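Side-chain contacts in HMG box-containing protein 1 (Homo sapiens, PDB 3QVE), which represses transcription by binding promoters of target genes, regulating the cell cycle and Wnt signalling, and is represented here by its AXH domain: residues H10-G15 against D57-L62; S112-V115 against P121-E124. All coordinates share one frame; numbering follows the deposited sequence.

Contact 1: residues H10-G15 against D57-L62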
loop_
_atom_site.group_PDB
_atom_site.type_symbol
_atom_site.label_atom_id
_atom_site.label_comp_id
_atom_site.label_asym_id
_atom_site.label_seq_id
_atom_site.Cartn_x
_atom_site.Cartn_y
_atom_site.Cartn_z
ATOM N N HIS A 10 -4.083 -2.500 -6.390
ATOM C CA HIS A 10 -3.205 -3.354 -5.585
ATOM C C HIS A 10 -3.855 -3.479 -4.200
ATOM O O HIS A 10 -5.068 -3.628 -4.132
ATOM C CB HIS A 10 -1.795 -2.780 -5.525
ATOM C CG HIS A 10 -0.739 -3.741 -5.076
ATOM N ND1 HIS A 10 -0.521 -4.076 -3.746
ATOM C CD2 HIS A 10 0.200 -4.409 -5.791
ATOM C CE1 HIS A 10 0.498 -4.906 -3.676
ATOM N NE2 HIS A 10 0.957 -5.117 -4.899
ATOM N N CYS A 11 -3.097 -3.374 -3.106
ATOM C CA CYS A 11 -3.683 -3.456 -1.752
ATOM C C CYS A 11 -4.155 -2.099 -1.209
ATOM O O CYS A 11 -4.551 -2.000 -0.063
ATOM C CB CYS A 11 -2.633 -3.999 -0.781
ATOM S SG CYS A 11 -1.234 -2.921 -0.466
ATOM N N PHE A 12 -4.098 -1.048 -2.016
ATOM C CA PHE A 12 -4.298 0.332 -1.550
ATOM C C PHE A 12 -5.743 0.822 -1.516
ATOM O O PHE A 12 -6.511 0.679 -2.478
ATOM C CB PHE A 12 -3.373 1.286 -2.323
ATOM C CG PHE A 12 -1.932 0.944 -2.119
ATOM C CD1 PHE A 12 -1.330 1.167 -0.888
ATOM C CD2 PHE A 12 -1.192 0.379 -3.125
ATOM C CE1 PHE A 12 -0.055 0.818 -0.679
ATOM C CE2 PHE A 12 0.114 0.071 -2.954
ATOM C CZ PHE A 12 0.694 0.254 -1.728
ATOM N N LEU A 13 -6.103 1.417 -0.376
ATOM C CA LEU A 13 -7.444 1.934 -0.149
ATOM C C LEU A 13 -7.607 3.370 -0.667
ATOM O O LEU A 13 -6.624 4.099 -0.940
ATOM C CB LEU A 13 -7.774 1.873 1.348
ATOM C CG LEU A 13 -7.653 0.495 2.015
ATOM C CD1 LEU A 13 -8.278 0.446 3.402
ATOM C CD2 LEU A 13 -8.223 -0.575 1.175
ATOM N N LYS A 14 -8.877 3.762 -0.770
ATOM C CA LYS A 14 -9.267 5.096 -1.157
ATOM C C LYS A 14 -8.526 6.125 -0.315
ATOM O O LYS A 14 -8.383 5.961 0.909
ATOM C CB LYS A 14 -10.755 5.237 -0.940
ATOM C CG LYS A 14 -11.324 6.647 -1.224
ATOM C CD LYS A 14 -12.824 6.587 -1.186
ATOM C CE LYS A 14 -13.462 7.961 -1.415
ATOM N NZ LYS A 14 -13.212 8.488 -2.775
ATOM N N GLY A 15 -8.014 7.159 -0.970
ATOM C CA GLY A 15 -7.307 8.234 -0.261
ATOM C C GLY A 15 -5.806 8.070 -0.338
ATOM O O GLY A 15 -5.071 8.997 -0.011
ATOM N N ASP A 57 3.866 -9.945 -7.045
ATOM C CA ASP A 57 4.441 -10.829 -6.063
ATOM C C ASP A 57 4.480 -10.211 -4.661
ATOM O O ASP A 57 5.090 -10.777 -3.780
ATOM C CB ASP A 57 5.884 -11.189 -6.438
ATOM C CG ASP A 57 5.973 -12.005 -7.697
ATOM O OD1 ASP A 57 5.310 -13.052 -7.737
ATOM O OD2 ASP A 57 6.711 -11.608 -8.623
ATOM N N GLY A 58 3.882 -9.044 -4.465
ATOM C CA GLY A 58 3.982 -8.357 -3.193
ATOM C C GLY A 58 4.889 -7.157 -3.243
ATOM O O GLY A 58 5.720 -7.008 -4.154
ATOM N N LEU A 59 4.705 -6.288 -2.249
ATOM C CA LEU A 59 5.493 -5.059 -2.113
ATOM C C LEU A 59 6.221 -5.100 -0.761
ATOM O O LEU A 59 5.586 -5.150 0.287
ATOM C CB LEU A 59 4.566 -3.844 -2.186
ATOM C CG LEU A 59 3.981 -3.567 -3.588
ATOM C CD1 LEU A 59 2.904 -2.496 -3.484
ATOM C CD2 LEU A 59 5.063 -3.167 -4.569
ATOM N N LYS A 60 7.545 -5.153 -0.811
ATOM C CA LYS A 60 8.342 -5.214 0.383
ATOM C C LYS A 60 8.558 -3.807 0.936
ATOM O O LYS A 60 9.073 -2.946 0.256
ATOM C CB LYS A 60 9.668 -5.876 0.077
ATOM C CG LYS A 60 10.577 -6.112 1.292
ATOM C CD LYS A 60 11.880 -6.784 0.787
ATOM C CE LYS A 60 12.854 -7.048 1.892
ATOM N NZ LYS A 60 14.056 -7.776 1.407
ATOM N N LEU A 61 8.152 -3.577 2.172
ATOM C CA LEU A 61 8.351 -2.263 2.800
ATOM C C LEU A 61 9.801 -2.058 3.112
ATOM O O LEU A 61 10.418 -2.911 3.760
ATOM C CB LEU A 61 7.549 -2.186 4.103
ATOM C CG LEU A 61 7.643 -0.901 4.924
ATOM C CD1 LEU A 61 6.982 0.219 4.133
ATOM C CD2 LEU A 61 6.982 -1.113 6.290
ATOM N N LEU A 62 10.347 -0.940 2.664
ATOM C CA LEU A 62 11.729 -0.600 2.888
ATOM C C LEU A 62 11.890 0.526 3.913
ATOM O O LEU A 62 12.928 0.623 4.575
ATOM C CB LEU A 62 12.395 -0.134 1.576
ATOM C CG LEU A 62 12.550 -1.126 0.417
ATOM C CD1 LEU A 62 13.422 -0.492 -0.705
ATOM C CD2 LEU A 62 13.109 -2.482 0.870
#
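Leu59 lays its CD1 methyl over one face of the His10 imidazole, a CH-pi contact with the methyl 3.6 Å from the ring centroid and 21° off the ring normal. This is the tight part of the contact: the methyl sits off-centre, nearest His10 CE1 at 3.4 Å, while Leu59 CG reaches 3.6 Å from His10 NE2. His10 has CG anti to the backbone N (chi1 -163°), which carries the ring across to the leucine coming from the opposite direction. The same CD1 methyl also meets the edge of the Phe12 ring, close to its plane and less tightly, at 3.8 Å from CE2. Cys11 SG stands 3.8 Å above the Phe12 plane, over the ring centre. The contact fastens the loop before strand 17-20 to the start of strand 59-69, a strand of the six-stranded antiparallel sheet of the AXH domain. Phe12 also packs on Leu89, Val91 and Phe99, and Leu59 on Phe79, and both are buried. His10 is partly exposed and brings the contact toward solvent; it rests on Pro133 and has NE2 hydrogen-bonded to Gly55 O. Replacing the imidazole with an alanine is likely to leave Leu59 CD1 without its aromatic cover and Gly55 O without this bond. Beyond Phe12 the two segments part.

Contact 2: residues S112-V115 against P121-E124. With EDO (1,2-ethanediol), chain E.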
loop_
_atom_site.group_PDB
_atom_site.type_symbol
_atom_site.label_atom_id
_atom_site.label_comp_id
_atom_site.label_asym_id
_atom_site.label_seq_id
_atom_site.Cartn_x
_atom_site.Cartn_y
_atom_site.Cartn_z
ATOM N N SER A 112 -4.842 -0.254 16.560
ATOM C CA SER A 112 -6.099 0.198 17.166
ATOM C C SER A 112 -6.882 1.095 16.254
ATOM O O SER A 112 -8.108 1.002 16.226
ATOM C CB SER A 112 -5.843 0.874 18.509
ATOM O OG SER A 112 -5.305 -0.114 19.365
ATOM N N LEU A 113 -6.203 1.960 15.505
ATOM C CA LEU A 113 -6.918 2.802 14.543
ATOM C C LEU A 113 -7.492 1.962 13.427
ATOM O O LEU A 113 -8.590 2.213 12.959
ATOM C CB LEU A 113 -5.998 3.869 13.977
ATOM C CG LEU A 113 -5.474 4.927 14.956
ATOM C CD1 LEU A 113 -4.618 5.957 14.172
ATOM C CD2 LEU A 113 -6.639 5.618 15.733
ATOM N N THR A 114 -6.782 0.923 13.015
ATOM C CA THR A 114 -7.335 -0.028 12.003
ATOM C C THR A 114 -8.561 -0.803 12.477
ATOM O O THR A 114 -9.526 -1.048 11.682
ATOM C CB THR A 114 -6.235 -1.013 11.478
ATOM O OG1 THR A 114 -5.163 -0.244 10.933
ATOM C CG2 THR A 114 -6.768 -1.955 10.409
ATOM N N VAL A 115 -8.555 -1.195 13.748
ATOM C CA VAL A 115 -9.757 -1.830 14.354
ATOM C C VAL A 115 -10.967 -0.930 14.241
ATOM O O VAL A 115 -12.026 -1.351 13.798
ATOM C CB VAL A 115 -9.533 -2.206 15.828
ATOM C CG1 VAL A 115 -10.855 -2.554 16.524
ATOM C CG2 VAL A 115 -8.481 -3.377 15.939
ATOM N N PRO A 121 -8.398 -6.927 13.306
ATOM C CA PRO A 121 -7.310 -6.997 14.288
ATOM C C PRO A 121 -5.931 -7.184 13.618
ATOM O O PRO A 121 -5.804 -7.997 12.711
ATOM C CB PRO A 121 -7.655 -8.241 15.068
ATOM C CG PRO A 121 -8.394 -9.134 14.084
ATOM C CD PRO A 121 -9.087 -8.225 13.133
ATOM N N CYS A 122 -4.918 -6.457 14.064
ATOM C CA CYS A 122 -3.664 -6.399 13.328
ATOM C C CYS A 122 -2.468 -6.512 14.207
ATOM O O CYS A 122 -2.472 -5.965 15.292
ATOM C CB CYS A 122 -3.530 -5.017 12.647
ATOM S SG CYS A 122 -4.663 -4.745 11.287
ATOM N N CYS A 123 -1.448 -7.198 13.712
ATOM C CA CYS A 123 -0.092 -7.101 14.212
ATOM C C CYS A 123 0.514 -5.779 13.752
ATOM O O CYS A 123 -0.029 -5.069 12.892
ATOM C CB CYS A 123 0.778 -8.205 13.609
ATOM S SG CYS A 123 0.266 -9.916 13.855
ATOM N N GLU A 124 1.672 -5.469 14.262
ATOM C CA GLU A 124 2.404 -4.300 13.844
ATOM C C GLU A 124 3.200 -4.585 12.576
ATOM O O GLU A 124 3.861 -5.617 12.473
ATOM C CB GLU A 124 3.372 -3.896 14.957
ATOM C CG GLU A 124 2.890 -2.730 15.793
ATOM C CD GLU A 124 3.861 -2.372 16.921
ATOM O OE1 GLU A 124 3.367 -2.061 18.026
ATOM O OE2 GLU A 124 5.100 -2.390 16.700
HETATM C C1 EDO E . -1.716 1.591 17.932
HETATM O O1 EDO E . -2.881 2.058 17.197
HETATM C C2 EDO E . -2.053 0.516 18.976
HETATM O O2 EDO E . -1.132 -0.589 18.998
#
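Thr114 OG1 is gripped by several groups while its methyl serves the contact: the hydroxyl is hydrogen-bonded to Ser108 OG and Asp96 O, with a weak bond to Tyr110 O, just ahead of the helix. These bonds fix the rotation of the side chain. With OG1 anti to the carbonyl carbon (chi1 -57°), CG2 falls anti to the backbone N and meets Cys122, its distance to SG being 3.6 Å. Thr114 CB lies farther back, 4.1 Å from the same sulfur. Cys122 puts SG anti to its own carbonyl carbon (chi1 -70°), which brings the sulfur against the methyl in a van der Waals contact. Toward solvent the packing thins: Val115 CG2 is 4.1 Å from Pro121 CA, touching the proline's backbone, while the Pro121 CB points away from the helix segment. Helix 111-118 here packs on the chain leading into strand 123-124, the last two elements of a beta-alpha-beta unit opened by strand 105-108; Cys123 pairs through its backbone with Trp106 and Ser108. A 1,2-ethanediol, probably from the crystallisation liquor, accepts a hydrogen bond through O1 from Ser112 N at 3.1 Å, bent to 138° at the hydrogen. The chemistry implies a division of labour in Thr114, whose hydroxyl ties the helix to neighbouring loop and strand while its methyl meets the returning chain.

Contact 1 belongs to the core, close to the middle of the domain, whereas the centre of contact 2 lies about 15 Å from the centre of the chain and that contact is only partly buried. The two contacts are about 16 Å apart, centre to centre, and do not touch. Contact 1 links a loop to the six-stranded sheet over 41 intervening residues; contact 2 joins near neighbours in sequence, a helix and the chain entering the edge strand of the small mixed sheet. Strand 98-101 of that sheet, through Phe99, also meets Phe12 of contact 1. Their chemistry follows their place: aromatic rings gather round a leucine methyl inside, while near the surface a sulfur-methyl touch accompanies a hydroxyl secured by hydrogen bonds.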